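Local structure of Zn-dependent hydrolase, glyoxylase (Echinicola vietnamensis, 6T5K) at residues A[71-76]-A[103-109]; A[93-98]-A[117-121]; A[156-160]-A[208-213]; A[182-186]-A[219-225]. The protein is a zinc-dependent class B metallo-beta-lactamase that probably hydrolyses beta-lactam antibiotics, opening the ring with water to give a substituted beta-amino acid. One frame throughout, in Å; residues are numbered along the deposited sequence. Where two conformers were deposited one is given.

Interaction 1: A[71-76]-A[103-109]; sequences DTPSTS and LDCLGGL. With ZN (zinc ion), chain H.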
loop_
_atom_site.group_PDB
_atom_site.type_symbol
_atom_site.label_atom_id
_atom_site.label_comp_id
_atom_site.label_asym_id
_atom_site.label_seq_id
_atom_site.Cartn_x
_atom_site.Cartn_y
_atom_site.Cartn_z
ATOM N N ASP A 71 3.407 -1.838 -1.828
ATOM C CA ASP A 71 4.196 -2.105 -0.630
ATOM C C ASP A 71 4.751 -3.523 -0.620
ATOM O O ASP A 71 4.094 -4.486 -1.048
ATOM C CB ASP A 71 3.436 -1.839 0.663
ATOM C CG ASP A 71 3.284 -0.361 0.972
ATOM O OD1 ASP A 71 3.684 0.489 0.150
ATOM O OD2 ASP A 71 2.735 -0.058 2.055
ATOM N N THR A 72 5.955 -3.633 -0.146
ATOM C CA THR A 72 6.494 -4.938 0.189
ATOM C C THR A 72 6.205 -5.235 1.654
ATOM O O THR A 72 6.034 -4.312 2.458
ATOM C CB THR A 72 8.009 -4.982 -0.010
ATOM O OG1 THR A 72 8.671 -4.140 0.942
ATOM C CG2 THR A 72 8.394 -4.522 -1.394
ATOM N N PRO A 73 6.133 -6.507 2.025
ATOM C CA PRO A 73 6.349 -6.858 3.432
ATOM C C PRO A 73 7.652 -6.252 3.949
ATOM O O PRO A 73 8.515 -5.860 3.161
ATOM C CB PRO A 73 6.385 -8.389 3.414
ATOM C CG PRO A 73 5.574 -8.773 2.174
ATOM C CD PRO A 73 5.915 -7.686 1.173
ATOM N N SER A 74 7.818 -6.147 5.267
ATOM C CA SER A 74 9.010 -5.487 5.806
ATOM C C SER A 74 10.290 -6.242 5.481
ATOM O O SER A 74 11.366 -5.635 5.357
ATOM C CB SER A 74 8.906 -5.380 7.331
ATOM O OG SER A 74 7.936 -4.415 7.701
ATOM N N THR A 75 10.219 -7.556 5.401
ATOM C CA THR A 75 11.442 -8.320 5.302
ATOM C C THR A 75 11.573 -8.930 3.916
ATOM O O THR A 75 10.587 -9.142 3.202
ATOM C CB THR A 75 11.519 -9.444 6.332
ATOM O OG1 THR A 75 10.704 -10.493 5.867
ATOM C CG2 THR A 75 11.061 -9.019 7.725
ATOM N N SER A 76 12.827 -9.212 3.545
ATOM C CA SER A 76 13.111 -9.907 2.295
ATOM C C SER A 76 12.411 -11.257 2.251
ATOM O O SER A 76 11.831 -11.636 1.222
ATOM C CB SER A 76 14.622 -10.108 2.157
ATOM O OG SER A 76 15.245 -8.966 1.612
ATOM N N LEU A 103 10.204 1.091 6.031
ATOM C CA LEU A 103 10.516 -0.314 5.722
ATOM C C LEU A 103 9.281 -1.190 5.509
ATOM O O LEU A 103 9.379 -2.207 4.808
ATOM C CB LEU A 103 11.459 -0.881 6.785
ATOM C CG LEU A 103 12.875 -0.290 6.732
ATOM C CD1 LEU A 103 13.636 -0.756 7.960
ATOM C CD2 LEU A 103 13.627 -0.717 5.470
ATOM N N ASP A 104 8.125 -0.821 6.052
ATOM C CA ASP A 104 6.899 -1.573 5.771
ATOM C C ASP A 104 6.287 -1.201 4.423
ATOM O O ASP A 104 5.142 -1.586 4.130
ATOM C CB ASP A 104 5.866 -1.437 6.912
ATOM C CG ASP A 104 5.478 0.012 7.239
ATOM O OD1 ASP A 104 6.390 0.881 7.264
ATOM O OD2 ASP A 104 4.249 0.265 7.519
ATOM N N CYS A 105 7.032 -0.449 3.620
ATOM C CA CYS A 105 6.714 -0.188 2.231
ATOM C C CYS A 105 7.769 -0.736 1.294
ATOM O O CYS A 105 7.437 -1.138 0.176
ATOM C CB CYS A 105 6.596 1.322 1.992
ATOM S SG CYS A 105 5.433 2.112 3.071
ATOM N N LEU A 106 9.055 -0.724 1.699
ATOM C CA LEU A 106 10.094 -1.025 0.725
ATOM C C LEU A 106 11.197 -1.931 1.242
ATOM O O LEU A 106 12.185 -2.137 0.532
ATOM C CB LEU A 106 10.692 0.260 0.122
ATOM C CG LEU A 106 11.019 1.423 1.064
ATOM C CD1 LEU A 106 12.124 0.996 2.008
ATOM C CD2 LEU A 106 11.462 2.617 0.278
ATOM N N GLY A 107 11.049 -2.503 2.431
ATOM C CA GLY A 107 12.108 -3.335 2.960
ATOM C C GLY A 107 12.458 -4.508 2.065
ATOM O O GLY A 107 13.595 -4.986 2.075
ATOM N N GLY A 108 11.506 -4.975 1.272
ATOM C CA GLY A 108 11.739 -6.115 0.408
ATOM C C GLY A 108 11.944 -5.822 -1.062
ATOM O O GLY A 108 11.827 -6.730 -1.890
ATOM N N LEU A 109 12.321 -4.599 -1.419
ATOM C CA LEU A 109 12.398 -4.283 -2.840
ATOM C C LEU A 109 13.422 -5.139 -3.589
ATOM O O LEU A 109 13.247 -5.396 -4.789
ATOM C CB LEU A 109 12.737 -2.818 -3.047
ATOM C CG LEU A 109 11.572 -1.851 -2.874
ATOM C CD1 LEU A 109 12.101 -0.463 -3.140
ATOM C CD2 LEU A 109 10.413 -2.170 -3.797
HETATM ZN ZN ZN H . 3.133 2.066 8.391
HETATM O O HOH W 1 5.106 2.859 8.420
HETATM O O HOH W 2 2.246 3.490 9.960
#
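Thr72 is held by residues 105-108, just after the zinc ligand Asp104, through two hydrogen bonds, one given and one received. Its backbone N donates to Cys105 O at 2.9 Å, nearly straight (174°) but reaching the oxygen from above the carbonyl plane. With chi1 at 68°, OG1 sits between its own N and carbonyl carbon, where it accepts a hydrogen bond from Gly108 N at 3.0 Å and donates one to Pro73 O. The same rotation lays CG2 against CD2 of Leu109.

This is the tight part. The absence of a side chain lets Gly107 CA come within 3.4 Å of Ser74 O, and Ser74 CA points its hydrogen at Leu103 O, also 3.4 Å away. Asp71 lies alongside Cys105, OD1 3.5 Å from CB, while that oxygen is hydrogen-bonded to Thr99. Toward solvent the fit slackens: the CA atoms of Ser76 and Gly108 are 4.5 Å apart, and Thr75 turns off to cap helix 76-88 through Glu78 N.

Asp104 binds zinc through OD2 at 2.3 Å, and its OD1 receives a bond from water 1, another ligand of that metal. These contacts are consistent with a backbone held on both sides of the ligand, by a hydrogen bond at Cys105 O and a CA-H...O contact at Leu103 O, with the carboxylate left to the metal, whose protein ligands Cys182 and His223 complete.

Interaction 2: A[93-98]-A[117-121]; sequences VNAVVA and IPSYA
Tyr120 lies beside Ala95, on the same side of the sheet as Val97, its ring carbon CE1 3.7 Å from Ala95 CB. That methyl approaches obliquely, neither over the face nor at the edge, whereas Val96 O is at the ring edge and in its plane. Chi1 of -64° puts CG beside the tyrosine's own N, which swings the ring back along the chain toward Ala95.

On the other side of the sheet Val96 and Ser119 stand as a pair. CG1 of Val96 is the branch that touches, 3.5 Å from CB of Ser119, while the serine hydroxyl is engaged by His113 and Gln138. Farther back, Ile117 slants across Val93: its CD1 meets Val93 CB at 3.8 Å, and CG2 lies against Val93 O and Ala95 N, on the backbone flanking Asn94. Pro118 presses CG on Asn94 O at 3.3 Å.

The two chains are paired in parallel, which puts Val96 with Ser119 and Val97 with Tyr120 on alternate faces. Val96 N donates to Pro118 O, Tyr120 N to Val96 O and Ala98 N to Tyr120 O, all within 3.0 Å. The short strand axes are turned by 34°.

Strand 93-98 is bonded on its far side to strand 66-70, and strand 119-121 to the chain at Lys139. Leu109 and Phe112 of helix 109-114 pack on Val96, and Leu145 and Leu147 of strand 144-149, from the second sheet, pack on Tyr120.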
loop_
_atom_site.group_PDB
_atom_site.type_symbol
_atom_site.label_atom_id
_atom_site.label_comp_id
_atom_site.label_asym_id
_atom_site.label_seq_id
_atom_site.Cartn_x
_atom_site.Cartn_y
_atom_site.Cartn_z
ATOM N N VAL A 93 4.168 -10.263 -12.913
ATOM C CA VAL A 93 4.225 -9.169 -11.951
ATOM C C VAL A 93 4.860 -7.984 -12.664
ATOM O O VAL A 93 6.041 -7.989 -13.003
ATOM C CB VAL A 93 4.978 -9.550 -10.672
ATOM C CG1 VAL A 93 4.881 -8.414 -9.699
ATOM C CG2 VAL A 93 4.395 -10.841 -10.115
ATOM N N ASN A 94 4.052 -6.967 -12.916
ATOM C CA ASN A 94 4.486 -5.853 -13.744
ATOM C C ASN A 94 5.267 -4.802 -12.982
ATOM O O ASN A 94 6.116 -4.133 -13.574
ATOM C CB ASN A 94 3.271 -5.133 -14.328
ATOM C CG ASN A 94 2.533 -5.954 -15.353
ATOM O OD1 ASN A 94 3.051 -6.938 -15.867
ATOM N ND2 ASN A 94 1.318 -5.547 -15.670
ATOM N N ALA A 95 4.974 -4.605 -11.705
ATOM C CA ALA A 95 5.576 -3.495 -10.984
ATOM C C ALA A 95 5.289 -3.667 -9.511
ATOM O O ALA A 95 4.328 -4.345 -9.121
ATOM C CB ALA A 95 5.019 -2.146 -11.460
ATOM N N VAL A 96 6.135 -3.028 -8.705
ATOM C CA VAL A 96 5.883 -2.814 -7.293
ATOM C C VAL A 96 5.960 -1.318 -7.017
ATOM O O VAL A 96 6.776 -0.609 -7.617
ATOM C CB VAL A 96 6.850 -3.610 -6.394
ATOM C CG1 VAL A 96 8.308 -3.236 -6.658
ATOM C CG2 VAL A 96 6.488 -3.404 -4.930
ATOM N N VAL A 97 5.100 -0.841 -6.120
ATOM C CA VAL A 97 5.047 0.555 -5.721
ATOM C C VAL A 97 5.323 0.637 -4.226
ATOM O O VAL A 97 4.652 -0.025 -3.437
ATOM C CB VAL A 97 3.665 1.169 -6.015
ATOM C CG1 VAL A 97 3.605 2.614 -5.578
ATOM C CG2 VAL A 97 3.326 1.045 -7.494
ATOM N N ALA A 98 6.269 1.488 -3.831
ATOM C CA ALA A 98 6.526 1.766 -2.417
ATOM C C ALA A 98 5.766 3.040 -2.073
ATOM O O ALA A 98 6.048 4.098 -2.645
ATOM C CB ALA A 98 8.008 1.993 -2.154
ATOM N N ILE A 117 11.673 -6.924 -11.874
ATOM C CA ILE A 117 10.382 -6.247 -11.736
ATOM C C ILE A 117 10.669 -4.815 -11.331
ATOM O O ILE A 117 11.339 -4.589 -10.317
ATOM C CB ILE A 117 9.489 -6.941 -10.703
ATOM C CG1 ILE A 117 9.257 -8.408 -11.065
ATOM C CG2 ILE A 117 8.127 -6.202 -10.615
ATOM C CD1 ILE A 117 8.715 -9.255 -9.921
ATOM N N PRO A 118 10.174 -3.820 -12.060
ATOM C CA PRO A 118 10.524 -2.441 -11.737
ATOM C C PRO A 118 9.767 -1.944 -10.524
ATOM O O PRO A 118 8.619 -2.325 -10.286
ATOM C CB PRO A 118 10.069 -1.667 -12.977
ATOM C CG PRO A 118 8.958 -2.502 -13.552
ATOM C CD PRO A 118 9.396 -3.925 -13.304
ATOM N N SER A 119 10.419 -1.065 -9.773
ATOM C CA SER A 119 9.829 -0.450 -8.599
ATOM C C SER A 119 9.648 1.044 -8.820
ATOM O O SER A 119 10.503 1.711 -9.424
ATOM C CB SER A 119 10.672 -0.698 -7.356
ATOM O OG SER A 119 11.982 -0.169 -7.475
ATOM N N TYR A 120 8.527 1.549 -8.326
ATOM C CA TYR A 120 8.154 2.938 -8.490
ATOM C C TYR A 120 7.788 3.547 -7.146
ATOM O O TYR A 120 7.326 2.859 -6.242
ATOM C CB TYR A 120 6.891 3.053 -9.350
ATOM C CG TYR A 120 7.047 2.576 -10.765
ATOM C CD1 TYR A 120 6.990 1.230 -11.071
ATOM C CD2 TYR A 120 7.275 3.478 -11.806
ATOM C CE1 TYR A 120 7.131 0.789 -12.378
ATOM C CE2 TYR A 120 7.406 3.043 -13.117
ATOM C CZ TYR A 120 7.345 1.693 -13.393
ATOM O OH TYR A 120 7.475 1.258 -14.690
ATOM N N ALA A 121 7.950 4.861 -7.043
ATOM C CA ALA A 121 7.562 5.571 -5.832
ATOM C C ALA A 121 7.540 7.057 -6.139
ATOM O O ALA A 121 8.017 7.508 -7.181
ATOM C CB ALA A 121 8.531 5.273 -4.688
#

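Interaction 3: A[156-160]-A[208-213]; sequences VHYFG and KISTAY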
loop_
_atom_site.group_PDB
_atom_site.type_symbol
_atom_site.label_atom_id
_atom_site.label_comp_id
_atom_site.label_asym_id
_atom_site.label_seq_id
_atom_site.Cartn_x
_atom_site.Cartn_y
_atom_site.Cartn_z
ATOM N N VAL A 156 -1.289 5.752 -9.061
ATOM C CA VAL A 156 -0.572 6.129 -7.858
ATOM C C VAL A 156 -0.573 7.643 -7.832
ATOM O O VAL A 156 -0.319 8.268 -8.867
ATOM C CB VAL A 156 0.866 5.570 -7.848
ATOM C CG1 VAL A 156 1.380 5.581 -6.417
ATOM C CG2 VAL A 156 0.939 4.190 -8.471
ATOM N N HIS A 157 -0.932 8.231 -6.690
ATOM C CA HIS A 157 -1.193 9.664 -6.665
ATOM C C HIS A 157 -0.717 10.273 -5.367
ATOM O O HIS A 157 -0.967 9.716 -4.302
ATOM C CB HIS A 157 -2.689 9.913 -6.848
ATOM C CG HIS A 157 -3.056 11.302 -7.259
ATOM N ND1 HIS A 157 -3.709 11.560 -8.441
ATOM C CD2 HIS A 157 -2.917 12.493 -6.635
ATOM C CE1 HIS A 157 -3.959 12.854 -8.528
ATOM N NE2 HIS A 157 -3.476 13.445 -7.457
ATOM N N TYR A 158 -0.018 11.407 -5.484
ATOM C CA TYR A 158 0.389 12.211 -4.339
ATOM C C TYR A 158 -0.636 13.312 -4.086
ATOM O O TYR A 158 -0.908 14.136 -4.969
ATOM C CB TYR A 158 1.770 12.820 -4.595
ATOM C CG TYR A 158 2.308 13.595 -3.441
ATOM C CD1 TYR A 158 2.695 12.948 -2.259
ATOM C CD2 TYR A 158 2.437 14.984 -3.514
ATOM C CE1 TYR A 158 3.185 13.648 -1.190
ATOM C CE2 TYR A 158 2.938 15.704 -2.440
ATOM C CZ TYR A 158 3.314 15.027 -1.292
ATOM O OH TYR A 158 3.804 15.735 -0.245
ATOM N N PHE A 159 -1.164 13.341 -2.874
ATOM C CA PHE A 159 -2.121 14.346 -2.453
ATOM C C PHE A 159 -1.594 15.243 -1.348
ATOM O O PHE A 159 -2.338 16.127 -0.891
ATOM C CB PHE A 159 -3.381 13.660 -1.947
ATOM C CG PHE A 159 -4.260 13.128 -3.031
ATOM C CD1 PHE A 159 -5.127 13.956 -3.709
ATOM C CD2 PHE A 159 -4.224 11.783 -3.371
ATOM C CE1 PHE A 159 -5.959 13.464 -4.690
ATOM C CE2 PHE A 159 -5.086 11.280 -4.345
ATOM C CZ PHE A 159 -5.924 12.122 -5.018
ATOM N N GLY A 160 -0.348 15.063 -0.920
ATOM C CA GLY A 160 0.229 15.870 0.132
ATOM C C GLY A 160 0.728 15.041 1.296
ATOM O O GLY A 160 0.656 13.814 1.313
ATOM N N LYS A 208 -8.538 15.863 0.577
ATOM C CA LYS A 208 -8.373 15.906 -0.873
ATOM C C LYS A 208 -8.681 14.536 -1.460
ATOM O O LYS A 208 -9.302 14.415 -2.525
ATOM C CB LYS A 208 -6.995 16.348 -1.319
ATOM C CG LYS A 208 -6.731 17.783 -0.994
ATOM C CD LYS A 208 -5.304 18.135 -1.210
ATOM C CE LYS A 208 -4.932 17.908 -2.612
ATOM N NZ LYS A 208 -3.436 17.944 -2.820
ATOM N N ILE A 209 -8.262 13.469 -0.752
ATOM C CA ILE A 209 -8.511 12.090 -1.195
ATOM C C ILE A 209 -10.003 11.785 -1.195
ATOM O O ILE A 209 -10.548 11.251 -2.163
ATOM C CB ILE A 209 -7.743 11.093 -0.301
ATOM C CG1 ILE A 209 -6.224 11.288 -0.511
ATOM C CG2 ILE A 209 -8.113 9.636 -0.622
ATOM C CD1 ILE A 209 -5.366 10.611 0.505
ATOM N N SER A 210 -10.680 12.106 -0.095
ATOM C CA SER A 210 -12.116 11.868 -0.037
ATOM C C SER A 210 -12.827 12.613 -1.157
ATOM O O SER A 210 -13.709 12.061 -1.829
ATOM C CB SER A 210 -12.638 12.340 1.316
ATOM O OG SER A 210 -11.991 11.636 2.359
ATOM N N THR A 211 -12.448 13.868 -1.369
ATOM C CA THR A 211 -13.086 14.674 -2.410
ATOM C C THR A 211 -12.809 14.127 -3.809
ATOM O O THR A 211 -13.636 14.281 -4.721
ATOM C CB THR A 211 -12.587 16.111 -2.274
ATOM O OG1 THR A 211 -12.918 16.608 -0.977
ATOM C CG2 THR A 211 -13.196 17.023 -3.272
ATOM N N ALA A 212 -11.633 13.541 -4.018
ATOM C CA ALA A 212 -11.273 13.006 -5.328
ATOM C C ALA A 212 -11.985 11.691 -5.629
ATOM O O ALA A 212 -12.273 11.404 -6.797
ATOM C CB ALA A 212 -9.761 12.747 -5.399
ATOM N N TYR A 213 -12.220 10.864 -4.606
ATOM C CA TYR A 213 -12.753 9.508 -4.781
ATOM C C TYR A 213 -14.017 9.314 -3.946
ATOM O O TYR A 213 -14.078 8.470 -3.057
ATOM C CB TYR A 213 -11.693 8.475 -4.407
ATOM C CG TYR A 213 -10.342 8.689 -5.047
ATOM C CD1 TYR A 213 -10.187 8.713 -6.423
ATOM C CD2 TYR A 213 -9.226 8.860 -4.267
ATOM C CE1 TYR A 213 -8.950 8.894 -7.013
ATOM C CE2 TYR A 213 -7.980 9.043 -4.835
ATOM C CZ TYR A 213 -7.843 9.069 -6.212
ATOM O OH TYR A 213 -6.586 9.239 -6.750
#
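Just past strand 152-157, Phe159 packs its ring against the last turn of helix 201-212 and Tyr213. Its CB starts the contact 4.0 Å from CG1 of Ile209. Further out the same methylene stands over one face of the ring, a CH-pi contact in which CD2 comes closest, at 3.5 Å. CD1, on the opposite flank, meets Lys208 CB at 3.9 Å, and CE1 is equally far from the methyl of Ala212.

The helix belongs to the outer layer of the alphabeta/betaalpha sandwich of metallo-beta-lactamases, and here it is packed against the five-stranded sheet, where Ile169 touches Phe159, Ile209 and Tyr213.

At the far end of the ring CE2 is 3.7 Å from Tyr213 CE2, and CZ is 3.4 Å from Tyr213 OH, which lies at the phenyl edge in its plane. The two ring planes stand at 86°, and Tyr213 is itself stacked on Tyr171. His157 CD2 lies over the phenyl face turned from Ile209. Bent at chi3 (60°), the Lys208 chain doubles back past CD1 and lets NZ donate to Phe159 O at 2.9 Å, from well above the carbonyl plane.

Interaction 4: A[182-186]-A[219-225]; sequences CLIKA and VIPGHGN. With ZN (zinc ion), chain H.
A zinc ion and two waters, not direct hydrogen bonds, carry the polar link between residues 182-186 and 219-225. Cys182 SG binds the metal at 2.1 Å and His223 NE2 at 2.2 Å, which brings sulfur and nitrogen to 3.3 Å from each other as fellow ligands. The sulfur lies oblique to the imidazole, neither over its face nor at its edge. Both side chains have their first torsion at -55°, each folded beside its own backbone N, and the histidine is fixed in rotation from behind because ND1 is hydrogen-bonded to Ala55 O. Gly222, just before the histidine, has no side chain, and so leaves room for the cysteine sulfur.

Away from the metal the chains are joined by water. Water 3 donates to Ile184 O at 2.8 Å and accepts a weak bond from His223 N. Water 4 accepts a bond from Ala186 N at 3.0 Å and donates to His223 O at 2.9 Å, so both peptide groups of the histidine are tied to the facing loop.

Ile184 CG2 meets Val219 CG1 at 3.8 Å, the side chains at about a right angle, and Pro221 CB lies 3.2 Å from the carbonyl oxygen Ile184 O. Leu231 of helix 230-239 packs on both Ile184 and Pro221.

Asp104 and waters 1 and 2 complete the metal's shell, giving the Asp-Cys-His zinc 2 site of class B1 metallo-beta-lactamases.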
loop_
_atom_site.group_PDB
_atom_site.type_symbol
_atom_site.label_atom_id
_atom_site.label_comp_id
_atom_site.label_asym_id
_atom_site.label_seq_id
_atom_site.Cartn_x
_atom_site.Cartn_y
_atom_site.Cartn_z
ATOM N N CYS A 182 -0.074 4.025 4.993
ATOM C CA CYS A 182 -0.066 4.439 6.388
ATOM C C CYS A 182 -0.643 5.822 6.593
ATOM O O CYS A 182 -0.790 6.246 7.746
ATOM C CB CYS A 182 1.299 4.310 6.990
ATOM S SG CYS A 182 1.915 2.630 6.775
ATOM N N LEU A 183 -0.959 6.528 5.499
ATOM C CA LEU A 183 -1.683 7.791 5.571
ATOM C C LEU A 183 -3.109 7.595 6.035
ATOM O O LEU A 183 -3.708 8.540 6.563
ATOM C CB LEU A 183 -1.702 8.399 4.164
ATOM C CG LEU A 183 -2.394 9.715 3.863
ATOM C CD1 LEU A 183 -1.750 10.831 4.608
ATOM C CD2 LEU A 183 -2.347 9.897 2.349
ATOM N N ILE A 184 -3.684 6.410 5.817
ATOM C CA ILE A 184 -5.053 6.120 6.215
ATOM C C ILE A 184 -5.041 5.138 7.374
ATOM O O ILE A 184 -4.360 4.107 7.309
ATOM C CB ILE A 184 -5.898 5.590 5.049
ATOM C CG1 ILE A 184 -5.894 6.596 3.876
ATOM C CG2 ILE A 184 -7.317 5.233 5.540
ATOM C CD1 ILE A 184 -6.337 7.993 4.260
ATOM N N LYS A 185 -5.782 5.477 8.434
ATOM C CA LYS A 185 -5.934 4.639 9.614
ATOM C C LYS A 185 -7.165 3.751 9.529
ATOM O O LYS A 185 -8.180 4.111 8.930
ATOM C CB LYS A 185 -6.044 5.481 10.882
ATOM C CG LYS A 185 -4.861 6.384 11.086
ATOM C CD LYS A 185 -3.568 5.601 11.145
ATOM C CE LYS A 185 -2.401 6.500 11.613
ATOM N NZ LYS A 185 -1.143 5.777 11.706
ATOM N N ALA A 186 -7.052 2.558 10.115
ATOM C CA ALA A 186 -8.223 1.721 10.327
ATOM C C ALA A 186 -9.220 2.441 11.223
ATOM O O ALA A 186 -8.848 3.269 12.058
ATOM C CB ALA A 186 -7.813 0.398 10.974
ATOM N N VAL A 219 -11.507 0.704 1.304
ATOM C CA VAL A 219 -10.316 1.462 1.667
ATOM C C VAL A 219 -9.446 0.557 2.526
ATOM O O VAL A 219 -9.910 0.035 3.551
ATOM C CB VAL A 219 -10.694 2.747 2.432
ATOM C CG1 VAL A 219 -9.460 3.498 2.915
ATOM C CG2 VAL A 219 -11.529 3.652 1.545
ATOM N N ILE A 220 -8.183 0.405 2.128
ATOM C CA ILE A 220 -7.217 -0.474 2.787
ATOM C C ILE A 220 -6.193 0.413 3.490
ATOM O O ILE A 220 -5.461 1.158 2.816
ATOM C CB ILE A 220 -6.510 -1.408 1.800
ATOM C CG1 ILE A 220 -7.491 -2.272 1.017
ATOM C CG2 ILE A 220 -5.439 -2.238 2.541
ATOM C CD1 ILE A 220 -6.868 -2.789 -0.263
ATOM N N PRO A 221 -6.135 0.405 4.816
ATOM C CA PRO A 221 -5.146 1.205 5.546
ATOM C C PRO A 221 -3.826 0.458 5.596
ATOM O O PRO A 221 -3.746 -0.720 5.282
ATOM C CB PRO A 221 -5.752 1.276 6.958
ATOM C CG PRO A 221 -6.428 -0.083 7.095
ATOM C CD PRO A 221 -6.964 -0.415 5.732
ATOM N N GLY A 222 -2.786 1.170 6.017
ATOM C CA GLY A 222 -1.473 0.566 6.118
ATOM C C GLY A 222 -1.346 -0.437 7.228
ATOM O O GLY A 222 -0.471 -1.309 7.155
ATOM N N HIS A 223 -2.219 -0.360 8.231
ATOM C CA HIS A 223 -2.230 -1.275 9.362
ATOM C C HIS A 223 -3.681 -1.464 9.772
ATOM O O HIS A 223 -4.457 -0.509 9.730
ATOM C CB HIS A 223 -1.418 -0.682 10.527
ATOM C CG HIS A 223 -0.013 -0.305 10.145
ATOM N ND1 HIS A 223 1.027 -1.213 10.099
ATOM C CD2 HIS A 223 0.508 0.879 9.749
ATOM C CE1 HIS A 223 2.128 -0.598 9.691
ATOM N NE2 HIS A 223 1.841 0.679 9.490
ATOM N N GLY A 224 -4.047 -2.683 10.169
ATOM C CA GLY A 224 -5.384 -2.920 10.699
ATOM C C GLY A 224 -6.383 -3.323 9.641
ATOM O O GLY A 224 -6.049 -3.587 8.483
ATOM N N ASN A 225 -7.643 -3.341 10.065
ATOM C CA ASN A 225 -8.724 -3.805 9.210
ATOM C C ASN A 225 -9.042 -2.808 8.100
ATOM O O ASN A 225 -9.100 -1.592 8.323
ATOM C CB ASN A 225 -9.986 -4.067 10.038
ATOM C CG ASN A 225 -9.849 -5.275 10.952
ATOM O OD1 ASN A 225 -9.165 -6.234 10.630
ATOM N ND2 ASN A 225 -10.500 -5.221 12.103
HETATM ZN ZN ZN H . 3.133 2.066 8.391
HETATM O O HOH W 3 -2.752 2.587 8.993
HETATM O O HOH W 4 -4.414 1.895 11.267
HETATM O O HOH W 1 5.106 2.859 8.420
HETATM O O HOH W 2 2.246 3.490 9.960
#

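Along the chain, interaction 1 opens after strand 66-70 and interaction 2 opens at residues 93-98 before interaction 1 closes at 103-109. Interaction 2 then closes at 117-121, so the two loops cross. The second half repeats the pattern: 156-160 opens interaction 3, 182-186 opens interaction 4, and they close in that order at 208-213 and 219-225. Neither pair nests within the other. Interactions 1 and 2 lie on the larger sheet and the loops and helix beside it, interactions 3 and 4 on the smaller sheet. The halves meet where Val97 packs on Val156, and at the zinc shared by interactions 1 and 4, while Leu183 against Ile209 joins interactions 3 and 4.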